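Local coordinates for protein periplasmic beta-glucosidase (Pseudomonas aeruginosa, PDB 6R5T) that probably hydrolyses terminal, non-reducing beta-D-glucosyl residues to release beta-D-glucose, as a periplasmic glycoside hydrolase of family 3, at residues V155-Y160 / V212-G217; A173-F178 / P206-A211; W236-L241 / A281-N286. The protein carries 1 engineered substitution. One frame throughout, in Å; residues are numbered along the deposited sequence.

Contact 1 of 3, residues V155-Y160 / V212-G217; sequences VMVRAY and VDAGAG
A Schellman motif at the C-terminal end of helix 206-213 packs here against the side of helix 146-161, in the TIM-barrel-like N-terminal domain of this family 3 glycoside hydrolase. Gly215 has positive phi (95°). Of the two bonds that the motif makes back into the last turn, one runs from Gly215 N to Val212 O at 2.9 Å. The chain then turns off the helix and runs into strand 218-221. Val157 carries most of the contact from the other helix. Its CG1 lies anti to the backbone N (chi1 170°), which sends this methyl into the turn. There Val157 CG1 sits 3.6 Å from Ala216 N and 3.9 Å from Ala214 CB. The same methyl is 4.0 Å from Ala216 CB, so it lies between the two alanine methyls and against the backbone that joins them. Val157 CG2 lies 4.1 Å from the same Ala216 CB. Arg158 covers Ala214 from the outer side. Its chain bends at chi3 (-66°), which brings the guanidinium back toward the methyl. Arg158 NH1 comes within 3.8 Å of Ala214 CB, obliquely to the guanidinium plane. The aliphatic Arg158 CG also touches that methyl, at 4.0 Å. No hydrogen bond joins the two segments, so the contact rests on apolar fit. Just past the first segment, the Gln161 side chain hydrogen-bonds Gly215 O through NE2 and Gly217 N through OE1. Val157 also packs on Ala173 of strand 172-178 and on Pro125, while the Val155, Met156, Ala159 and Tyr160 side chains of its helix touch helix 100-116.

Contact 2 of 3, residues A173-F178 / P206-A211; sequences AAVKHF and PPYKAA. With BGC (beta-D-glucopyranose), chain C.
Tyr208 reaches from helix 206-213 across to strand 172-178, with its CG anti to the carbonyl carbon (chi1 -50°). Its CB lies 3.7 Å from Phe178 CD1. At the base of the ring, Tyr208 CG is 3.6 Å from Phe178 CD1, which comes down on one face. The pair is T-shaped: the edge of Phe178 points at the face of Tyr208, with the planes at 75° and the centroids 5.3 Å apart. Farther out, Tyr208 CE1 passes 3.5 Å from His177 O, and Lys176 O lies near the ring plane at the edge. The tip, Tyr208 OH, comes within 3.1 Å of His177 O and is hydrogen-bonded to Asp128 and to Leu180 N, which fix it at the end of the strand. Beside the tyrosine, Val175 sends CG2 to 3.5 Å from Ala211 CB, closing the strand onto the next turn of the helix.

The other side of the strand faces the sugar. Lys176 is extended beyond CG, and its NZ donates to BGC O1 at 2.8 Å and also to BGC O2. His177 NE2 is hydrogen-bonded to BGC O1 at 2.7 Å, near the imidazole plane, while its ND1 bonds to Asp128. One carboxylate thus holds both the histidine and Tyr208. The Lys176-His177 peptide is cis, and both side chains point away from the helix into the glycan pocket. The strand and helix segments run antiparallel, as in the beta-alpha units of a TIM barrel. Strand 172-178 lies between strands 121-122 and 218-221, helix 146-161 flanks the helix segment, and Phe178 also packs on helix 235-245.

Contact 3 of 3, residues W236-L241 / A281-N286; sequences WLLTDL and AGVDMN
On the outside of the barrel, helix 235-245 packs against the loop that leads from helix 271-281 into strand 286-287. The loop begins with a Schellman motif that ends helix 271-281. Gly282 is its C-prime residue, with positive phi (124°). Its CA is close to Thr239 and Leu238, where a CB would clash with Thr239 OG1. The lack of a side chain lets the two backbones approach to 5.4 Å between Leu238 CA and Gly282 CA. Thr239 supplies the direct hydrogen bond. Its OG1 is anti to the carbonyl carbon (chi1 -61°) and donates to Ala281 O at 2.7 Å. The hydroxyl comes in well above the carbonyl plane, with a C=O...OG1 angle of 130°. The same oxygen also has an aliphatic neighbour, as Leu238 CB lies 3.4 Å from Ala281 O. Leu238 and Val283 extend alongside each other in the same direction and meet methyl to methyl, Leu238 CD1 on Val283 CG2 at 3.5 Å. Leu238 CD1 also reaches Ala281 CB, at 4.4 Å. A water adds a second polar link, 2.7 Å from Leu238 O and 2.9 Å from Gly282 O. Helix 235-245 has a wider pi-type turn here, in which Leu241 N bonds to Trp236 O at 2.8 Å. Thr252 of strand 251-253 bonds through its hydroxyl to Gly282 O and Asp284 N. Past the turn the chain enters strand 286-287, where Asn286 pairs with Leu23 and Leu25, while Trp236 and Leu241 pack on helix 197-204.

How the contacts relate
All three contacts lie in the N-terminal domain, and contact 2 is the one that meets the sugar. Contacts 1 and 2 share helix 206-213, with centres about 9 Å apart. Ala216 N is probably hydrogen-bonded to Ala211 O at 3.0 Å, and Val157 CG2 packs on Ala211 CB at 3.9 Å. Phe178 joins contact 2 to contact 3: its CE2 lies 3.5 Å from Leu237 CG. Contacts 1 and 3 do not touch; their nearest atoms are about 8 Å apart. The side chains of Ala216 in contact 1 and Val283 in contact 3 lie about 14 and 13 Å from bound glucose, which Asp79, Arg137 and Glu486 also bind.

Contact 1 of 3, residues V155-Y160 / V212-G217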
ATOM      1  N   VAL A 155      20.703   9.921 -18.716  1.00 14.43           N
ATOM      2  CA  VAL A 155      20.685  11.143 -19.572  1.00 15.55           C
ATOM      3  C   VAL A 155      20.922  12.409 -18.751  1.00 14.49           C
ATOM      4  O   VAL A 155      21.722  13.280 -19.131  1.00 15.40           O
ATOM      5  CB  VAL A 155      19.339  11.219 -20.326  1.00 15.94           C
ATOM      6  CG1 VAL A 155      19.117  12.571 -20.938  1.00 17.01           C
ATOM      7  CG2 VAL A 155      19.263  10.133 -21.362  1.00 19.88           C
ATOM      8  N   MET A 156      20.260  12.542 -17.618  1.00 13.76           N
ATOM      9  CA  MET A 156      20.376  13.712 -16.751  1.00 15.27           C
ATOM     10  C   MET A 156      21.817  13.811 -16.236  1.00 13.92           C
ATOM     11  O   MET A 156      22.392  14.895 -16.294  1.00 13.23           O
ATOM     12  CB  MET A 156      19.461  13.574 -15.538  1.00 15.57           C
ATOM     13  CG  MET A 156      17.961  13.661 -15.862  1.00 18.02           C
ATOM     14  SD  MET A 156      17.405  15.319 -16.194  1.00 19.59           S
ATOM     15  CE  MET A 156      17.740  16.202 -14.677  1.00 22.32           C
ATOM     16  N   VAL A 157      22.364  12.719 -15.759  1.00 13.96           N
ATOM     17  CA  VAL A 157      23.761  12.755 -15.253  1.00 14.38           C
ATOM     18  C   VAL A 157      24.724  13.209 -16.358  1.00 15.39           C
ATOM     19  O   VAL A 157      25.566  14.090 -16.125  1.00 15.86           O
ATOM     20  CB  VAL A 157      24.161  11.397 -14.703  1.00 13.55           C
ATOM     21  CG1 VAL A 157      25.639  11.328 -14.409  1.00 14.86           C
ATOM     22  CG2 VAL A 157      23.350  11.099 -13.446  1.00 15.13           C
ATOM     23  N   ARG A 158      24.636  12.604 -17.524  1.00 16.11           N
ATOM     24  CA  ARG A 158      25.547  12.961 -18.644  1.00 16.60           C
ATOM     25  C   ARG A 158      25.377  14.410 -19.041  1.00 16.89           C
ATOM     26  O   ARG A 158      26.409  15.108 -19.347  1.00 18.44           O
ATOM     27  CB  ARG A 158      25.366  11.979 -19.787  1.00 18.84           C
ATOM     28  CG  ARG A 158      25.867  10.580 -19.458  1.00 24.72           C
ATOM     29  CD  ARG A 158      25.871   9.685 -20.683  1.00 29.76           C
ATOM     30  NE  ARG A 158      24.535   9.427 -21.175  1.00 39.43           N
ATOM     31  CZ  ARG A 158      23.736   8.411 -20.819  1.00 40.29           C
ATOM     32  NH1 ARG A 158      24.120   7.487 -19.948  1.00 44.56           N
ATOM     33  NH2 ARG A 158      22.537   8.337 -21.361  1.00 41.68           N
ATOM     34  N   ALA A 159      24.145  14.915 -19.069  1.00 15.48           N
ATOM     35  CA  ALA A 159      23.877  16.298 -19.481  1.00 14.75           C
ATOM     36  C   ALA A 159      24.437  17.282 -18.464  1.00 15.89           C
ATOM     37  O   ALA A 159      24.984  18.336 -18.863  1.00 17.16           O
ATOM     38  CB  ALA A 159      22.404  16.458 -19.723  1.00 17.23           C
ATOM     39  N   TYR A 160      24.308  16.991 -17.175  1.00 15.66           N
ATOM     40  CA  TYR A 160      24.842  17.882 -16.127  1.00 15.73           C
ATOM     41  C   TYR A 160      26.360  17.907 -16.192  1.00 15.67           C
ATOM     42  O   TYR A 160      26.952  19.007 -16.119  1.00 17.69           O
ATOM     43  CB  TYR A 160      24.417  17.424 -14.727  1.00 14.63           C
ATOM     44  CG  TYR A 160      22.974  17.652 -14.320  1.00 16.59           C
ATOM     45  CD1 TYR A 160      22.252  18.768 -14.679  1.00 16.99           C
ATOM     46  CD2 TYR A 160      22.366  16.791 -13.421  1.00 19.24           C
ATOM     47  CE1 TYR A 160      20.984  19.030 -14.202  1.00 17.70           C
ATOM     48  CE2 TYR A 160      21.067  17.012 -12.965  1.00 19.89           C
ATOM     49  CZ  TYR A 160      20.389  18.155 -13.318  1.00 18.57           C
ATOM     50  OH  TYR A 160      19.133  18.422 -12.847  1.00 19.02           O
ATOM     51  N   VAL A 212      25.018   5.858 -11.480  1.00 15.94           N
ATOM     52  CA  VAL A 212      26.410   5.454 -11.113  1.00 15.90           C
ATOM     53  C   VAL A 212      27.161   5.081 -12.400  1.00 17.19           C
ATOM     54  O   VAL A 212      28.313   5.585 -12.650  1.00 19.06           O
ATOM     55  CB  VAL A 212      26.405   4.307 -10.105  1.00 16.73           C
ATOM     56  CG1 VAL A 212      27.798   3.720  -9.938  1.00 18.88           C
ATOM     57  CG2 VAL A 212      25.872   4.749  -8.772  1.00 18.18           C
ATOM     58  N   ASP A 213      26.521   4.301 -13.277  1.00 16.34           N
ATOM     59  CA  ASP A 213      27.200   3.831 -14.513  1.00 18.52           C
ATOM     60  C   ASP A 213      27.382   4.983 -15.506  1.00 19.05           C
ATOM     61  O   ASP A 213      28.344   4.906 -16.305  1.00 19.71           O
ATOM     62  CB  ASP A 213      26.450   2.673 -15.142  1.00 20.71           C
ATOM     63  CG  ASP A 213      26.504   1.420 -14.311  1.00 24.54           C
ATOM     64  OD1 ASP A 213      27.343   1.327 -13.433  1.00 28.38           O
ATOM     65  OD2 ASP A 213      25.691   0.528 -14.575  1.00 33.53           O
ATOM     66  N   ALA A 214      26.567   6.052 -15.422  1.00 17.57           N
ATOM     67  CA  ALA A 214      26.737   7.242 -16.288  1.00 17.47           C
ATOM     68  C   ALA A 214      27.855   8.130 -15.735  1.00 18.81           C
ATOM     69  O   ALA A 214      28.126   9.156 -16.364  1.00 20.48           O
ATOM     70  CB  ALA A 214      25.448   8.023 -16.430  1.00 17.11           C
ATOM     71  N   GLY A 215      28.409   7.783 -14.567  1.00 16.34           N
ATOM     72  CA  GLY A 215      29.543   8.497 -13.954  1.00 17.03           C
ATOM     73  C   GLY A 215      29.112   9.540 -12.942  1.00 16.66           C
ATOM     74  O   GLY A 215      29.898  10.441 -12.641  1.00 17.29           O
ATOM     75  N   ALA A 216      27.915   9.443 -12.338  1.00 15.08           N
ATOM     76  CA  ALA A 216      27.525  10.443 -11.329  1.00 15.76           C
ATOM     77  C   ALA A 216      28.644  10.563 -10.284  1.00 14.45           C
ATOM     78  O   ALA A 216      29.112   9.523  -9.778  1.00 14.51           O
ATOM     79  CB  ALA A 216      26.234  10.040 -10.663  1.00 15.79           C
ATOM     80  N   GLY A 217      28.997  11.796  -9.913  1.00 15.72           N
ATOM     81  CA  GLY A 217      30.064  12.030  -8.918  1.00 15.93           C
ATOM     82  C   GLY A 217      29.592  11.837  -7.495  1.00 15.48           C
ATOM     83  O   GLY A 217      30.450  11.600  -6.602  1.00 16.13           O
TER

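Contact 2 of 3, residues A173-F178 / P206-A211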
ATOM      1  N   ALA A 173      26.538  15.778 -10.641  1.00 13.22           N
ATOM      2  CA  ALA A 173      25.197  15.238 -10.311  1.00 13.46           C
ATOM      3  C   ALA A 173      25.359  14.468  -8.987  1.00 13.85           C
ATOM      4  O   ALA A 173      26.242  13.602  -8.881  1.00 15.87           O
ATOM      5  CB  ALA A 173      24.712  14.304 -11.373  1.00 13.98           C
ATOM      6  N   ALA A 174      24.517  14.748  -8.016  1.00 13.42           N
ATOM      7  CA  ALA A 174      24.338  13.949  -6.803  1.00 13.69           C
ATOM      8  C   ALA A 174      22.954  13.274  -6.943  1.00 13.23           C
ATOM      9  O   ALA A 174      21.970  13.878  -6.603  1.00 13.71           O
ATOM     10  CB  ALA A 174      24.448  14.803  -5.557  1.00 15.33           C
ATOM     11  N   VAL A 175      22.968  12.065  -7.476  1.00 12.46           N
ATOM     12  CA  VAL A 175      21.733  11.280  -7.743  1.00 12.28           C
ATOM     13  C   VAL A 175      21.056  11.014  -6.392  1.00 12.69           C
ATOM     14  O   VAL A 175      21.721  10.757  -5.371  1.00 13.31           O
ATOM     15  CB  VAL A 175      21.986  10.003  -8.543  1.00 13.61           C
ATOM     16  CG1 VAL A 175      22.923   9.024  -7.864  1.00 13.05           C
ATOM     17  CG2 VAL A 175      20.665   9.343  -8.906  1.00 13.26           C
ATOM     18  N   LYS A 176      19.722  11.063  -6.398  1.00 12.04           N
ATOM     19  CA  LYS A 176      18.963  10.929  -5.112  1.00 12.64           C
ATOM     20  C   LYS A 176      17.650  10.189  -5.426  1.00 12.96           C
ATOM     21  O   LYS A 176      17.266  10.117  -6.592  1.00 11.89           O
ATOM     22  CB  LYS A 176      18.732  12.307  -4.500  1.00 12.31           C
ATOM     23  CG  LYS A 176      17.756  13.216  -5.225  1.00 13.51           C
ATOM     24  CD  LYS A 176      17.741  14.616  -4.669  1.00 14.37           C
ATOM     25  CE  LYS A 176      16.691  15.510  -5.245  1.00 16.43           C
ATOM     26  NZ  LYS A 176      16.847  16.881  -4.695  1.00 18.44           N
ATOM     27  N   HIS A 177      16.981   9.630  -4.427  1.00 12.20           N
ATOM     28  CA  HIS A 177      17.340   9.534  -3.020  1.00 12.01           C
ATOM     29  C   HIS A 177      17.663   8.060  -2.751  1.00 13.01           C
ATOM     30  O   HIS A 177      16.763   7.227  -2.831  1.00 13.52           O
ATOM     31  CB  HIS A 177      16.196  10.001  -2.130  1.00 12.89           C
ATOM     32  CG  HIS A 177      15.742  11.396  -2.367  1.00 12.90           C
ATOM     33  ND1 HIS A 177      14.722  11.681  -3.255  1.00 14.35           N
ATOM     34  CD2 HIS A 177      16.116  12.561  -1.781  1.00 13.32           C
ATOM     35  CE1 HIS A 177      14.517  13.000  -3.188  1.00 13.27           C
ATOM     36  NE2 HIS A 177      15.345  13.545  -2.347  1.00 14.56           N
ATOM     37  N   PHE A 178      18.922   7.716  -2.495  1.00 12.21           N
ATOM     38  CA  PHE A 178      19.353   6.298  -2.455  1.00 12.10           C
ATOM     39  C   PHE A 178      18.987   5.779  -1.077  1.00 11.90           C
ATOM     40  O   PHE A 178      19.639   6.174  -0.088  1.00 12.99           O
ATOM     41  CB  PHE A 178      20.856   6.268  -2.724  1.00 12.80           C
ATOM     42  CG  PHE A 178      21.408   4.896  -2.945  1.00 13.14           C
ATOM     43  CD1 PHE A 178      20.975   4.124  -3.992  1.00 13.82           C
ATOM     44  CD2 PHE A 178      22.427   4.407  -2.136  1.00 13.49           C
ATOM     45  CE1 PHE A 178      21.533   2.877  -4.236  1.00 13.93           C
ATOM     46  CE2 PHE A 178      22.949   3.133  -2.340  1.00 14.64           C
ATOM     47  CZ  PHE A 178      22.506   2.364  -3.405  1.00 14.72           C
ATOM     48  N   PRO A 206      17.508  -0.159 -10.237  1.00 14.74           N
ATOM     49  CA  PRO A 206      18.170   0.146 -11.503  1.00 13.71           C
ATOM     50  C   PRO A 206      18.383   1.620 -11.840  1.00 14.34           C
ATOM     51  O   PRO A 206      19.448   1.939 -12.419  1.00 15.53           O
ATOM     52  CB  PRO A 206      17.347  -0.587 -12.561  1.00 14.88           C
ATOM     53  CG  PRO A 206      16.819  -1.768 -11.805  1.00 15.04           C
ATOM     54  CD  PRO A 206      16.499  -1.234 -10.425  1.00 14.66           C
ATOM     55  N   PRO A 207      17.480   2.575 -11.509  1.00 14.70           N
ATOM     56  CA  PRO A 207      17.772   3.974 -11.833  1.00 13.60           C
ATOM     57  C   PRO A 207      18.996   4.561 -11.114  1.00 13.26           C
ATOM     58  O   PRO A 207      19.725   5.345 -11.712  1.00 13.88           O
ATOM     59  CB  PRO A 207      16.509   4.724 -11.437  1.00 15.23           C
ATOM     60  CG  PRO A 207      15.452   3.625 -11.543  1.00 16.23           C
ATOM     61  CD  PRO A 207      16.109   2.372 -11.012  1.00 15.85           C
ATOM     62  N   TYR A 208      19.223   4.112  -9.894  1.00 13.31           N
ATOM     63  CA  TYR A 208      20.414   4.600  -9.156  1.00 13.18           C
ATOM     64  C   TYR A 208      21.662   4.005  -9.786  1.00 14.18           C
ATOM     65  O   TYR A 208      22.642   4.744  -9.973  1.00 14.53           O
ATOM     66  CB  TYR A 208      20.361   4.281  -7.670  1.00 12.66           C
ATOM     67  CG  TYR A 208      19.081   4.657  -6.993  1.00 13.61           C
ATOM     68  CD1 TYR A 208      18.750   5.953  -6.654  1.00 14.08           C
ATOM     69  CD2 TYR A 208      18.221   3.662  -6.616  1.00 12.30           C
ATOM     70  CE1 TYR A 208      17.529   6.261  -6.073  1.00 14.79           C
ATOM     71  CE2 TYR A 208      17.014   3.939  -5.998  1.00 14.35           C
ATOM     72  CZ  TYR A 208      16.655   5.238  -5.723  1.00 14.54           C
ATOM     73  OH  TYR A 208      15.467   5.504  -5.076  1.00 14.67           O
ATOM     74  N   LYS A 209      21.616   2.723 -10.146  1.00 15.28           N
ATOM     75  CA  LYS A 209      22.753   2.097 -10.834  1.00 16.46           C
ATOM     76  C   LYS A 209      23.009   2.782 -12.176  1.00 17.98           C
ATOM     77  O   LYS A 209      24.187   2.929 -12.571  1.00 17.75           O
ATOM     78  CB  LYS A 209      22.523   0.595 -10.990  1.00 19.63           C
ATOM     79  CG  LYS A 209      23.724  -0.126 -11.564  1.00 22.82           C
ATOM     80  CD  LYS A 209      23.539  -1.599 -11.574  1.00 29.55           C
ATOM     81  CE  LYS A 209      24.850  -2.291 -11.860  1.00 35.74           C
ATOM     82  NZ  LYS A 209      25.343  -1.977 -13.217  1.00 36.87           N
ATOM     83  N   ALA A 210      21.969   3.157 -12.923  1.00 14.61           N
ATOM     84  CA  ALA A 210      22.146   3.849 -14.213  1.00 15.71           C
ATOM     85  C   ALA A 210      22.893   5.164 -13.992  1.00 15.54           C
ATOM     86  O   ALA A 210      23.748   5.548 -14.848  1.00 16.48           O
ATOM     87  CB  ALA A 210      20.792   4.153 -14.807  1.00 16.57           C
ATOM     88  N   ALA A 211      22.586   5.879 -12.907  1.00 15.85           N
ATOM     89  CA  ALA A 211      23.267   7.147 -12.616  1.00 15.72           C
ATOM     90  C   ALA A 211      24.756   6.851 -12.316  1.00 15.88           C
ATOM     91  O   ALA A 211      25.619   7.567 -12.814  1.00 16.80           O
ATOM     92  CB  ALA A 211      22.603   7.860 -11.475  1.00 15.65           C
TER
HETATM   93  C2  BGC C   1      17.195  17.829  -1.152  1.00 24.31           C
HETATM   94  C3  BGC C   1      17.731  18.370   0.189  1.00 26.51           C
HETATM   95  C4  BGC C   1      16.479  18.641   1.067  1.00 26.68           C
HETATM   96  C5  BGC C   1      15.772  17.287   1.253  1.00 26.59           C
HETATM   97  C6  BGC C   1      14.489  17.397   2.047  1.00 26.36           C
HETATM   98  C1  BGC C   1      16.359  16.571  -0.887  1.00 23.39           C
HETATM   99  O1  BGC C   1      15.831  16.238  -2.133  1.00 21.73           O
HETATM  100  O2  BGC C   1      18.206  17.495  -2.095  1.00 23.90           O
HETATM  101  O3  BGC C   1      18.414  19.617  -0.055  1.00 27.70           O
HETATM  102  O4  BGC C   1      16.937  19.138   2.335  1.00 27.37           O
HETATM  103  O5  BGC C   1      15.292  16.866   0.011  1.00 23.06           O
HETATM  104  O6  BGC C   1      13.906  16.099   2.210  1.00 24.20           O

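Contact 3 of 3, residues W236-L241 / A281-N286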
ATOM      1  N   TRP A 236      24.777  -2.464   4.232  1.00 14.85           N
ATOM      2  CA  TRP A 236      24.495  -3.323   3.075  1.00 17.18           C
ATOM      3  C   TRP A 236      24.274  -2.411   1.864  1.00 16.28           C
ATOM      4  O   TRP A 236      24.835  -2.608   0.769  1.00 17.08           O
ATOM      5  CB  TRP A 236      23.318  -4.253   3.386  1.00 19.37           C
ATOM      6  CG  TRP A 236      22.874  -4.910   2.136  1.00 22.52           C
ATOM      7  CD1 TRP A 236      23.520  -5.950   1.513  1.00 25.96           C
ATOM      8  CD2 TRP A 236      21.820  -4.470   1.258  1.00 23.97           C
ATOM      9  NE1 TRP A 236      22.903  -6.212   0.317  1.00 30.73           N
ATOM     10  CE2 TRP A 236      21.864  -5.324   0.141  1.00 26.22           C
ATOM     11  CE3 TRP A 236      20.837  -3.476   1.323  1.00 24.24           C
ATOM     12  CZ2 TRP A 236      20.947  -5.195  -0.898  1.00 31.79           C
ATOM     13  CZ3 TRP A 236      19.930  -3.354   0.293  1.00 25.90           C
ATOM     14  CH2 TRP A 236      20.007  -4.187  -0.815  1.00 27.41           C
ATOM     15  N   LEU A 237      23.425  -1.406   2.029  1.00 13.81           N
ATOM     16  CA  LEU A 237      23.099  -0.527   0.888  1.00 14.66           C
ATOM     17  C   LEU A 237      24.301   0.305   0.447  1.00 14.31           C
ATOM     18  O   LEU A 237      24.550   0.403  -0.778  1.00 14.93           O
ATOM     19  CB  LEU A 237      21.920   0.360   1.292  1.00 16.08           C
ATOM     20  CG  LEU A 237      21.420   1.307   0.218  1.00 17.17           C
ATOM     21  CD1 LEU A 237      20.518   0.598  -0.754  1.00 17.61           C
ATOM     22  CD2 LEU A 237      20.703   2.492   0.850  1.00 18.74           C
ATOM     23  N   LEU A 238      24.999   0.948   1.391  1.00 13.82           N
ATOM     24  CA  LEU A 238      25.916   2.038   1.010  1.00 14.37           C
ATOM     25  C   LEU A 238      27.304   1.469   0.735  1.00 15.73           C
ATOM     26  O   LEU A 238      28.081   2.149   0.078  1.00 16.98           O
ATOM     27  CB  LEU A 238      25.970   3.057   2.140  1.00 14.75           C
ATOM     28  CG  LEU A 238      24.677   3.768   2.451  1.00 14.85           C
ATOM     29  CD1 LEU A 238      24.957   4.761   3.551  1.00 15.72           C
ATOM     30  CD2 LEU A 238      24.105   4.429   1.218  1.00 14.45           C
ATOM     31  N   THR A 239      27.620   0.337   1.315  1.00 15.53           N
ATOM     32  CA  THR A 239      28.960  -0.287   1.175  1.00 16.47           C
ATOM     33  C   THR A 239      28.898  -1.555   0.334  1.00 16.34           C
ATOM     34  O   THR A 239      29.506  -1.549  -0.735  1.00 17.60           O
ATOM     35  CB  THR A 239      29.613  -0.547   2.533  1.00 18.85           C
ATOM     36  OG1 THR A 239      29.792   0.696   3.227  1.00 21.03           O
ATOM     37  CG2 THR A 239      30.970  -1.177   2.333  1.00 21.79           C
ATOM     38  N   ASP A 240      28.192  -2.594   0.783  1.00 17.14           N
ATOM     39  CA  ASP A 240      28.163  -3.883   0.053  1.00 18.27           C
ATOM     40  C   ASP A 240      27.624  -3.670  -1.371  1.00 17.18           C
ATOM     41  O   ASP A 240      28.204  -4.129  -2.355  1.00 20.67           O
ATOM     42  CB  ASP A 240      27.369  -4.910   0.833  1.00 20.13           C
ATOM     43  CG  ASP A 240      27.969  -5.231   2.196  1.00 29.84           C
ATOM     44  OD1 ASP A 240      29.120  -4.844   2.435  1.00 35.27           O
ATOM     45  OD2 ASP A 240      27.279  -5.838   3.016  1.00 36.81           O
ATOM     46  N   LEU A 241      26.460  -3.025  -1.492  1.00 15.10           N
ATOM     47  CA  LEU A 241      25.852  -2.838  -2.804  1.00 16.82           C
ATOM     48  C   LEU A 241      26.550  -1.702  -3.545  1.00 15.78           C
ATOM     49  O   LEU A 241      27.081  -1.912  -4.630  1.00 17.60           O
ATOM     50  CB  LEU A 241      24.371  -2.561  -2.604  1.00 18.22           C
ATOM     51  CG  LEU A 241      23.643  -2.319  -3.920  1.00 18.73           C
ATOM     52  CD1 LEU A 241      23.614  -3.584  -4.768  1.00 20.52           C
ATOM     53  CD2 LEU A 241      22.242  -1.794  -3.628  1.00 20.10           C
ATOM     54  N   ALA A 281      28.576   2.899   8.049  1.00 15.29           N
ATOM     55  CA  ALA A 281      27.699   2.406   6.984  1.00 16.01           C
ATOM     56  C   ALA A 281      28.178   2.828   5.609  1.00 15.65           C
ATOM     57  O   ALA A 281      28.006   2.061   4.654  1.00 17.20           O
ATOM     58  CB  ALA A 281      26.279   2.836   7.241  1.00 16.06           C
ATOM     59  N   GLY A 282      28.822   3.977   5.537  1.00 15.82           N
ATOM     60  CA  GLY A 282      29.368   4.496   4.280  1.00 15.45           C
ATOM     61  C   GLY A 282      28.881   5.883   3.923  1.00 14.45           C
ATOM     62  O   GLY A 282      29.038   6.247   2.743  1.00 17.57           O
ATOM     63  N   VAL A 283      28.390   6.670   4.882  1.00 14.24           N
ATOM     64  CA  VAL A 283      28.011   8.081   4.613  1.00 14.03           C
ATOM     65  C   VAL A 283      29.266   8.953   4.756  1.00 15.75           C
ATOM     66  O   VAL A 283      29.866   8.921   5.848  1.00 16.78           O
ATOM     67  CB  VAL A 283      26.911   8.543   5.558  1.00 15.48           C
ATOM     68  CG1 VAL A 283      26.642  10.009   5.364  1.00 17.08           C
ATOM     69  CG2 VAL A 283      25.643   7.728   5.371  1.00 15.07           C
ATOM     70  N   ASP A 284      29.669   9.622   3.692  1.00 13.91           N
ATOM     71  CA  ASP A 284      30.934  10.414   3.703  1.00 15.25           C
ATOM     72  C   ASP A 284      30.701  11.807   4.260  1.00 17.11           C
ATOM     73  O   ASP A 284      31.509  12.290   5.093  1.00 17.02           O
ATOM     74  CB  ASP A 284      31.531  10.533   2.308  1.00 15.08           C
ATOM     75  CG  ASP A 284      31.969   9.233   1.685  1.00 16.60           C
ATOM     76  OD1 ASP A 284      32.271   8.216   2.435  1.00 17.69           O
ATOM     77  OD2 ASP A 284      32.028   9.210   0.459  1.00 17.69           O
ATOM     78  N   MET A 285      29.656  12.471   3.813  1.00 16.68           N
ATOM     79  CA  MET A 285      29.501  13.903   4.095  1.00 16.68           C
ATOM     80  C   MET A 285      28.193  14.082   4.862  1.00 18.56           C
ATOM     81  O   MET A 285      27.125  13.445   4.540  1.00 17.43           O
ATOM     82  CB  MET A 285      29.597  14.686   2.783  1.00 17.74           C
ATOM     83  CG  MET A 285      29.194  16.089   2.863  1.00 18.29           C
ATOM     84  SD  MET A 285      29.842  16.905   1.334  1.00 19.94           S
ATOM     85  CE  MET A 285      31.296  17.728   2.014  1.00 18.52           C
ATOM     86  N   ASN A 286      28.277  14.872   5.911  1.00 16.62           N
ATOM     87  CA  ASN A 286      27.213  15.098   6.915  1.00 17.10           C
ATOM     88  C   ASN A 286      26.537  16.435   6.657  1.00 18.11           C
ATOM     89  O   ASN A 286      27.168  17.499   6.845  1.00 17.95           O
ATOM     90  CB  ASN A 286      27.892  15.007   8.276  1.00 19.07           C
ATOM     91  CG  ASN A 286      27.074  15.342   9.497  1.00 20.10           C
ATOM     92  OD1 ASN A 286      27.663  15.889  10.457  1.00 22.06           O
ATOM     93  ND2 ASN A 286      25.793  14.976   9.498  1.00 17.14           N
TER
HETATM   94  O   HOH W   1      29.564   4.303   0.700  1.00 26.65           O